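Local coordinates for protein 2-oxoglutarate dehydrogenase E3 component (Thermus thermophilus, PDB 2YQU) that binds FAD and probably oxidises the dihydrolipoyl groups of 2-oxoacid dehydrogenase complexes, with NAD+ as the final electron acceptor, at residues Ala16-Ala21 with Glu96-Lys101; Glu355-Ala358 with Pro362-Val365; Ala241-Glu246 with Asp254-Ala259; Ile284-Asp287 with Arg291-Val294. All coordinates share one frame; numbering follows the deposited sequence.

Contact 1: Ala16-Ala21 with Glu96-Lys101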
# COMPACT_ATOMS: atom_id res chain seq x y z
N ALA A 16 15.09 12.82 -16.84
CA ALA A 16 15.99 12.53 -17.95
C ALA A 16 17.35 13.19 -17.70
O ALA A 16 18.40 12.57 -17.90
CB ALA A 16 15.41 13.00 -19.24
N ALA A 17 17.32 14.45 -17.26
CA ALA A 17 18.54 15.22 -17.05
C ALA A 17 19.42 14.59 -15.98
O ALA A 17 20.62 14.44 -16.21
CB ALA A 17 18.21 16.69 -16.71
N ILE A 18 18.83 14.17 -14.85
CA ILE A 18 19.57 13.52 -13.77
C ILE A 18 20.15 12.18 -14.26
O ILE A 18 21.32 11.90 -14.03
CB ILE A 18 18.69 13.30 -12.51
CG1 ILE A 18 18.28 14.64 -11.90
CG2 ILE A 18 19.41 12.44 -11.48
CD1 ILE A 18 17.11 14.54 -10.92
N ARG A 19 19.35 11.37 -14.94
CA ARG A 19 19.85 10.11 -15.47
C ARG A 19 20.99 10.31 -16.47
O ARG A 19 21.99 9.57 -16.45
CB ARG A 19 18.73 9.31 -16.13
CG ARG A 19 19.13 7.90 -16.53
CD ARG A 19 19.51 7.01 -15.36
NE ARG A 19 20.07 5.74 -15.83
CZ ARG A 19 21.13 5.12 -15.32
NH1 ARG A 19 21.81 5.63 -14.30
NH2 ARG A 19 21.51 3.96 -15.84
N ALA A 20 20.84 11.31 -17.34
CA ALA A 20 21.86 11.64 -18.33
C ALA A 20 23.18 12.01 -17.64
O ALA A 20 24.25 11.54 -18.04
CB ALA A 20 21.38 12.78 -19.23
N ALA A 21 23.09 12.83 -16.60
CA ALA A 21 24.26 13.17 -15.79
C ALA A 21 24.90 11.92 -15.20
O ALA A 21 26.12 11.78 -15.22
CB ALA A 21 23.89 14.15 -14.69
N GLU A 96 15.85 21.42 -7.57
CA GLU A 96 16.96 22.37 -7.63
C GLU A 96 18.21 21.75 -7.01
O GLU A 96 19.29 21.81 -7.58
CB GLU A 96 16.62 23.66 -6.88
CG GLU A 96 15.54 24.50 -7.53
CD GLU A 96 16.06 25.45 -8.59
OE1 GLU A 96 17.26 25.35 -8.96
OE2 GLU A 96 15.28 26.31 -9.06
N PHE A 97 18.04 21.13 -5.84
CA PHE A 97 19.13 20.48 -5.12
C PHE A 97 19.77 19.42 -6.00
O PHE A 97 20.99 19.37 -6.14
CB PHE A 97 18.60 19.85 -3.81
CG PHE A 97 19.67 19.23 -2.94
CD1 PHE A 97 20.18 19.92 -1.85
CD2 PHE A 97 20.15 17.95 -3.20
CE1 PHE A 97 21.16 19.35 -1.04
CE2 PHE A 97 21.14 17.38 -2.40
CZ PHE A 97 21.64 18.07 -1.32
N LEU A 98 18.94 18.59 -6.62
CA LEU A 98 19.42 17.47 -7.42
C LEU A 98 20.11 17.91 -8.71
O LEU A 98 21.02 17.24 -9.18
CB LEU A 98 18.27 16.51 -7.74
CG LEU A 98 17.71 15.74 -6.54
CD1 LEU A 98 16.35 15.18 -6.89
CD2 LEU A 98 18.66 14.65 -6.11
N PHE A 99 19.64 19.01 -9.30
CA PHE A 99 20.30 19.58 -10.48
C PHE A 99 21.69 20.05 -10.10
O PHE A 99 22.65 19.77 -10.81
CB PHE A 99 19.50 20.76 -11.05
CG PHE A 99 18.52 20.37 -12.14
CD1 PHE A 99 18.10 21.32 -13.07
CD2 PHE A 99 17.99 19.08 -12.23
CE1 PHE A 99 17.20 21.00 -14.07
CE2 PHE A 99 17.09 18.75 -13.23
CZ PHE A 99 16.69 19.70 -14.15
N LYS A 100 21.81 20.76 -8.99
CA LYS A 100 23.11 21.26 -8.55
C LYS A 100 24.03 20.09 -8.20
O LYS A 100 25.20 20.09 -8.55
CB LYS A 100 22.94 22.21 -7.35
CG LYS A 100 24.22 22.85 -6.83
CD LYS A 100 23.94 24.02 -5.86
CE LYS A 100 24.96 25.14 -6.02
NZ LYS A 100 24.88 26.16 -4.92
N LYS A 101 23.50 19.09 -7.51
CA LYS A 101 24.29 17.92 -7.13
C LYS A 101 24.84 17.18 -8.35
O LYS A 101 26.00 16.74 -8.33
CB LYS A 101 23.46 16.95 -6.28
CG LYS A 101 24.16 15.63 -6.01
CD LYS A 101 23.66 14.97 -4.74
CE LYS A 101 24.30 13.62 -4.53
NZ LYS A 101 23.64 12.58 -5.35
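Ile18 and Phe99 sit at the closest backbone pairing of two nearly parallel helices, their CA atoms 6.9 Å apart. The segment axes lie 10.1 Å apart and cross at 23°, so the gap between them is filled by side chains, and no hydrogen bond spans it. The main bump is the end of Ile18. Its CG1 lies anti to the carbonyl carbon (chi1 -65°), and the extended second torsion (164°) carries CD1 toward the base of Leu98, where it meets CB at 3.9 Å. Leu98 CD1 flanks the same methyl, 4.2 Å from Ile18 CD1. Further back on this arm, Ile18 CG1 nears the edge of the Phe99 ring, close to its plane. That ring fills the hollow over Ala17, whose CB stands 4.2 Å from CE2 of Phe99. Alanine suits this place because a single methyl lets the ring lie close to the helix. Helix 11-22 is the first helix of the FAD-binding Rossmann fold, and helix 77-102 runs beside it. Strand 27-31 supports both, with Val29 touching Ala17 and Phe99. Helix 310-326 packs on Ala16 and Ala20, while Ile453 of the second subunit packs against Ile18 and Leu98 at the dimer interface.

Contact 2: Glu355-Ala358 with Pro362-Val365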
# COMPACT_ATOMS: atom_id res chain seq x y z
N GLU A 355 -9.77 -3.76 -24.01
CA GLU A 355 -8.61 -3.87 -24.89
C GLU A 355 -8.33 -5.33 -25.25
O GLU A 355 -8.02 -5.62 -26.40
CB GLU A 355 -7.37 -3.22 -24.25
CG GLU A 355 -7.48 -1.71 -24.18
CD GLU A 355 -6.40 -1.05 -23.34
OE1 GLU A 355 -5.83 -0.04 -23.79
OE2 GLU A 355 -6.12 -1.53 -22.22
N LEU A 356 -8.47 -6.25 -24.30
CA LEU A 356 -8.26 -7.67 -24.56
C LEU A 356 -9.29 -8.20 -25.57
O LEU A 356 -8.92 -8.90 -26.50
CB LEU A 356 -8.34 -8.49 -23.27
CG LEU A 356 -7.29 -8.20 -22.19
CD1 LEU A 356 -7.42 -9.17 -21.03
CD2 LEU A 356 -5.88 -8.23 -22.76
N LYS A 357 -10.56 -7.84 -25.37
CA LYS A 357 -11.62 -8.26 -26.28
C LYS A 357 -11.38 -7.73 -27.69
O LYS A 357 -11.58 -8.45 -28.66
CB LYS A 357 -12.99 -7.78 -25.80
CG LYS A 357 -13.54 -8.50 -24.59
CD LYS A 357 -14.66 -7.66 -23.97
CE LYS A 357 -15.48 -8.41 -22.94
NZ LYS A 357 -16.66 -7.58 -22.54
N ALA A 358 -10.93 -6.48 -27.80
CA ALA A 358 -10.66 -5.86 -29.09
C ALA A 358 -9.49 -6.54 -29.81
O ALA A 358 -9.49 -6.64 -31.04
CB ALA A 358 -10.37 -4.36 -28.90
N PRO A 362 -7.76 -14.37 -25.49
CA PRO A 362 -8.60 -15.13 -24.55
C PRO A 362 -8.07 -14.98 -23.13
O PRO A 362 -6.86 -15.11 -22.93
CB PRO A 362 -8.44 -16.57 -25.04
CG PRO A 362 -7.08 -16.62 -25.63
CD PRO A 362 -6.82 -15.25 -26.22
N TYR A 363 -8.95 -14.69 -22.18
CA TYR A 363 -8.53 -14.46 -20.80
C TYR A 363 -9.48 -15.03 -19.75
O TYR A 363 -10.64 -15.36 -20.03
CB TYR A 363 -8.29 -12.96 -20.55
CG TYR A 363 -9.53 -12.10 -20.69
CD1 TYR A 363 -10.23 -11.68 -19.57
CD2 TYR A 363 -9.99 -11.71 -21.94
CE1 TYR A 363 -11.37 -10.90 -19.69
CE2 TYR A 363 -11.13 -10.93 -22.08
CZ TYR A 363 -11.82 -10.52 -20.95
OH TYR A 363 -12.94 -9.74 -21.07
N LYS A 364 -8.95 -15.13 -18.53
CA LYS A 364 -9.71 -15.50 -17.35
C LYS A 364 -9.77 -14.29 -16.42
O LYS A 364 -8.84 -13.49 -16.35
CB LYS A 364 -9.05 -16.67 -16.62
CG LYS A 364 -8.51 -17.75 -17.53
CD LYS A 364 -7.72 -18.81 -16.77
CE LYS A 364 -6.28 -18.37 -16.51
NZ LYS A 364 -5.49 -19.38 -15.76
N VAL A 365 -10.89 -14.18 -15.71
CA VAL A 365 -11.14 -13.09 -14.78
C VAL A 365 -11.13 -13.66 -13.36
O VAL A 365 -11.82 -14.64 -13.07
CB VAL A 365 -12.50 -12.43 -15.07
CG1 VAL A 365 -12.86 -11.41 -14.00
CG2 VAL A 365 -12.48 -11.77 -16.47
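In the dimerisation domain, a tight helix-to-strand connection folds Tyr363, at the start of strand 363-369, back onto Leu356 and Lys357 of helix 353-359. In this CH-pi contact, Leu356 CD1 stands over one face of the Tyr363 ring, 3.9 Å from the centroid and 23° off the normal. Displacement toward the rim puts Leu356 CD1 nearest to Tyr363 CG, at 3.6 Å. Leu356 CB adds a second touch, 3.9 Å from Tyr363 CE2. Tyr363 reaches the helix because its CG sits between the backbone N and the carbonyl carbon (chi1 64°). Leucine suits the place because its branched chain can set a methyl over the ring, whereas extended Lys357 passes the edge with aliphatic carbons, Lys357 CE coming to 3.4 Å from Tyr363 OH. That hydroxyl is hydrogen-bonded to Glu353 at the start of the same helix, so tyrosine joins apolar ring to polar rim. With an alanine here the ring would be gone, and a gap is likely to open beside Leu356, with Glu353 losing its hydroxyl mate. Helix 353-359 packs on the antiparallel sheet in which 363-369 is an outer strand: Leu398 of strand 397-404 touches Leu356 and Tyr363, and Leu389 of strand 385-391 touches Leu356.

Contact 3: Ala241-Glu246 with Asp254-Ala259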
# COMPACT_ATOMS: atom_id res chain seq x y z
N ALA A 241 -21.14 31.79 -13.00
CA ALA A 241 -20.97 31.38 -14.39
C ALA A 241 -22.09 30.43 -14.79
O ALA A 241 -22.66 29.75 -13.94
CB ALA A 241 -19.61 30.70 -14.61
N ARG A 242 -22.42 30.41 -16.08
CA ARG A 242 -23.41 29.48 -16.58
C ARG A 242 -22.79 28.45 -17.51
O ARG A 242 -21.75 28.69 -18.13
CB ARG A 242 -24.57 30.21 -17.27
CG ARG A 242 -24.23 30.94 -18.57
CD ARG A 242 -25.47 31.50 -19.27
NE ARG A 242 -25.14 32.14 -20.54
CZ ARG A 242 -24.61 33.36 -20.67
NH1 ARG A 242 -24.36 34.11 -19.60
NH2 ARG A 242 -24.35 33.83 -21.88
N VAL A 243 -23.45 27.31 -17.58
CA VAL A 243 -23.06 26.20 -18.43
C VAL A 243 -24.29 25.82 -19.24
O VAL A 243 -25.27 25.37 -18.68
CB VAL A 243 -22.61 24.98 -17.60
CG1 VAL A 243 -22.22 23.81 -18.52
CG2 VAL A 243 -21.45 25.35 -16.67
N GLU A 244 -24.24 26.04 -20.55
CA GLU A 244 -25.34 25.67 -21.42
C GLU A 244 -25.13 24.26 -21.96
O GLU A 244 -24.00 23.89 -22.31
CB GLU A 244 -25.47 26.68 -22.56
CG GLU A 244 -25.74 28.09 -22.08
CD GLU A 244 -25.63 29.13 -23.18
OE1 GLU A 244 -25.47 30.32 -22.86
OE2 GLU A 244 -25.71 28.77 -24.37
N LEU A 245 -26.20 23.48 -22.01
CA LEU A 245 -26.18 22.12 -22.55
C LEU A 245 -26.95 22.05 -23.86
O LEU A 245 -27.86 22.84 -24.09
CB LEU A 245 -26.81 21.13 -21.56
CG LEU A 245 -26.30 21.13 -20.12
CD1 LEU A 245 -27.03 20.07 -19.32
CD2 LEU A 245 -24.80 20.89 -20.09
N GLU A 246 -26.59 21.09 -24.70
CA GLU A 246 -27.33 20.82 -25.92
C GLU A 246 -28.79 20.54 -25.57
O GLU A 246 -29.08 19.69 -24.71
CB GLU A 246 -26.73 19.61 -26.65
CG GLU A 246 -27.64 19.07 -27.74
CD GLU A 246 -26.92 18.15 -28.70
OE1 GLU A 246 -27.16 18.27 -29.91
OE2 GLU A 246 -26.13 17.30 -28.25
N ASP A 254 -21.10 28.87 -8.89
CA ASP A 254 -20.17 29.92 -8.45
C ASP A 254 -18.83 29.83 -9.19
O ASP A 254 -18.18 30.85 -9.44
CB ASP A 254 -19.93 29.80 -6.95
CG ASP A 254 -21.19 30.00 -6.16
OD1 ASP A 254 -21.82 28.98 -5.78
OD2 ASP A 254 -21.63 31.13 -5.88
N ARG A 255 -18.40 28.61 -9.47
CA ARG A 255 -17.21 28.35 -10.26
C ARG A 255 -17.50 27.21 -11.22
O ARG A 255 -18.29 26.32 -10.91
CB ARG A 255 -16.02 27.95 -9.37
CG ARG A 255 -15.73 28.87 -8.21
CD ARG A 255 -15.06 30.18 -8.58
NE ARG A 255 -14.93 31.05 -7.41
CZ ARG A 255 -14.52 32.32 -7.44
NH1 ARG A 255 -14.21 32.90 -8.59
NH2 ARG A 255 -14.43 33.01 -6.31
N VAL A 256 -16.88 27.24 -12.38
CA VAL A 256 -16.93 26.13 -13.31
C VAL A 256 -15.51 25.75 -13.67
O VAL A 256 -14.72 26.59 -14.09
CB VAL A 256 -17.72 26.48 -14.59
CG1 VAL A 256 -17.63 25.36 -15.61
CG2 VAL A 256 -19.16 26.80 -14.25
N LEU A 257 -15.17 24.48 -13.47
CA LEU A 257 -13.86 23.94 -13.82
C LEU A 257 -13.96 23.28 -15.18
O LEU A 257 -14.69 22.33 -15.37
CB LEU A 257 -13.38 22.92 -12.78
CG LEU A 257 -12.16 22.05 -13.14
CD1 LEU A 257 -10.98 22.90 -13.52
CD2 LEU A 257 -11.78 21.15 -11.96
N VAL A 258 -13.19 23.80 -16.14
CA VAL A 258 -13.13 23.23 -17.47
C VAL A 258 -11.95 22.25 -17.49
O VAL A 258 -10.81 22.67 -17.50
CB VAL A 258 -12.97 24.34 -18.53
CG1 VAL A 258 -12.86 23.75 -19.94
CG2 VAL A 258 -14.14 25.32 -18.43
N ALA A 259 -12.26 20.96 -17.45
CA ALA A 259 -11.27 19.88 -17.38
C ALA A 259 -11.64 18.78 -18.37
O ALA A 259 -11.88 17.64 -18.00
CB ALA A 259 -11.22 19.31 -15.96
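Val256 packs its CG2 methyl into the space between Ala241 and Val243, joining two beta layers of the NAD-binding Rossmann domain. Strand 255-258 belongs to the parallel sheet, and strand 240-245 is the middle of a three-stranded antiparallel sheet facing it. Val256 CG2 lies 3.6 Å from Val243 CG2 and 3.9 Å from Ala241 CB. In Val243, CG1 is anti to the backbone N (chi1 179°), leaving CG2 beside that N and turned to Val256; Val256 CG1 is 4.0 Å from Val243 CG2. No hydrogen bond crosses between these sheet faces. Beta-branched valines suit them, being compact and tolerant of extended backbones, while Ala241, with only a methyl to place, sits where the segments come closest, beside Asp254. In the next shell, Val231 and Ile171 touch Val243, Val234 and Val173 touch Val256, and Val154 lies against Ala241. Val231 binds NAD(+), which is absent from this chain. Backbone hydrogen bonds between Ala241 and Ala253, and between Val243 and Leu251, hold the strand in place. Arg242 points away, NH1 paired with Glu237. In a salt bridge, Arg242 NE gives a nearly straight bond (168°) to the anti lone pair of Glu244 OE1, 3.0 Å away and almost in the guanidinium plane.

Contact 4: Ile284-Asp287 with Arg291-Val294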
# COMPACT_ATOMS: atom_id res chain seq x y z
N ILE A 284 4.22 15.17 -31.00
CA ILE A 284 5.41 14.96 -31.82
C ILE A 284 5.55 13.46 -32.01
O ILE A 284 5.71 12.72 -31.03
CB ILE A 284 6.67 15.52 -31.11
CG1 ILE A 284 6.52 17.03 -30.87
CG2 ILE A 284 7.93 15.22 -31.94
CD1 ILE A 284 7.54 17.61 -29.93
N PRO A 285 5.46 12.99 -33.26
CA PRO A 285 5.64 11.57 -33.53
C PRO A 285 7.03 11.07 -33.12
O PRO A 285 8.02 11.74 -33.38
CB PRO A 285 5.45 11.47 -35.04
CG PRO A 285 4.69 12.68 -35.41
CD PRO A 285 5.17 13.74 -34.49
N VAL A 286 7.08 9.94 -32.44
CA VAL A 286 8.34 9.29 -32.09
C VAL A 286 8.28 7.79 -32.37
O VAL A 286 7.19 7.21 -32.48
CB VAL A 286 8.71 9.54 -30.60
CG1 VAL A 286 9.03 11.00 -30.37
CG2 VAL A 286 7.60 9.08 -29.66
N ASP A 287 9.44 7.17 -32.48
CA ASP A 287 9.54 5.72 -32.69
C ASP A 287 9.64 5.01 -31.34
O ASP A 287 9.42 5.62 -30.30
CB ASP A 287 10.70 5.37 -33.65
CG ASP A 287 12.06 5.78 -33.11
OD1 ASP A 287 12.96 6.04 -33.94
OD2 ASP A 287 12.34 5.86 -31.90
N ARG A 291 12.81 8.50 -30.45
CA ARG A 291 13.42 9.42 -31.40
C ARG A 291 12.34 10.01 -32.31
O ARG A 291 11.45 9.29 -32.77
CB ARG A 291 14.42 8.71 -32.31
CG ARG A 291 15.62 8.11 -31.64
CD ARG A 291 16.45 7.24 -32.60
NE ARG A 291 15.69 6.05 -33.01
CZ ARG A 291 16.21 5.00 -33.66
NH1 ARG A 291 17.50 4.95 -33.97
NH2 ARG A 291 15.42 3.99 -34.00
N THR A 292 12.46 11.30 -32.59
CA THR A 292 11.66 11.91 -33.65
C THR A 292 12.26 11.47 -34.98
O THR A 292 13.19 10.64 -35.01
CB THR A 292 11.70 13.45 -33.56
OG1 THR A 292 13.04 13.92 -33.79
CG2 THR A 292 11.35 13.96 -32.16
N ARG A 293 11.75 12.02 -36.07
CA ARG A 293 12.27 11.70 -37.39
C ARG A 293 13.69 12.26 -37.60
O ARG A 293 14.40 11.81 -38.51
CB ARG A 293 11.31 12.18 -38.49
CG ARG A 293 11.25 13.68 -38.69
CD ARG A 293 10.40 14.07 -39.89
NE ARG A 293 9.86 15.42 -39.78
CZ ARG A 293 8.80 15.88 -40.45
NH1 ARG A 293 8.41 17.13 -40.28
NH2 ARG A 293 8.11 15.08 -41.27
N VAL A 294 14.09 13.23 -36.79
CA VAL A 294 15.47 13.69 -36.73
C VAL A 294 16.16 12.91 -35.61
O VAL A 294 15.86 13.14 -34.44
CB VAL A 294 15.56 15.21 -36.47
CG1 VAL A 294 16.99 15.64 -36.32
CG2 VAL A 294 14.88 15.97 -37.60
O HOH W 1 8.94 13.00 -35.57
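The backbone closes a short loop through Asp287 N to Arg291 O, a hydrogen bond of 2.9 Å with 154° at the hydrogen. The same carbonyl also takes a CA-H contact from Val286, with CA 3.2 Å from Arg291 O. A water joins the arms, donating to Pro285 O (2.7 Å) and accepting from Arg293 N (3.0 Å). The Asp287 carboxylate is the clasp. Its CG lies between the backbone N and the carbonyl carbon (chi1 62°), which turns the carboxylate toward Arg291. Asp287 OD2 receives Arg291 N at 3.0 Å, from above the carboxylate plane, and also His289 N, which makes an Asx turn. Asp287 OD1 offers its syn lone pair to Arg291 NE at 2.9 Å in a tilted salt bridge, the two planar groups turned 61° against each other, with a weak bond from NH2. Aspartate suits because its short arm reaches main-chain and guanidinium donors alike. Without the carboxylate, as with an alanine here, the amides of His289 and Arg291 would probably lose their acceptor and the Arg291 guanidinium be free to swing. Ile284 CG2 meets Thr292 CG2 at 3.7 Å, while Thr292 OG1 is hydrogen-bonded to Ile297 O. The loop edges the FAD domain, the Ile284 side chain about 10 Å from the cofactor. Strand 297-299, at one edge of the parallel FAD sheet, lies beneath: Ala299 touches Ile284, Val286 and Thr292, and Tyr298 touches Arg291.

Contacts 1 and 3 are buried and wholly apolar across their segments, one joining two helices and the other two facing sheets. Contacts 2 and 4 are only partly buried, and each folds neighbouring pieces of chain together. Polar bonding is heaviest in contact 4, where a loop without regular structure is held by side-chain, main-chain and water-mediated bonds; contact 2 relies on a ring face. No two contacts share a helix or strand, yet contacts 1 and 4 lean on different strands of the same FAD-binding sheet, their nearest atoms about 12 Å apart. Contact 3 belongs to the NAD-binding Rossmann unit. Contact 2 belongs to the dimerisation domain, although no other chain touches it and the second subunit packs on contact 1.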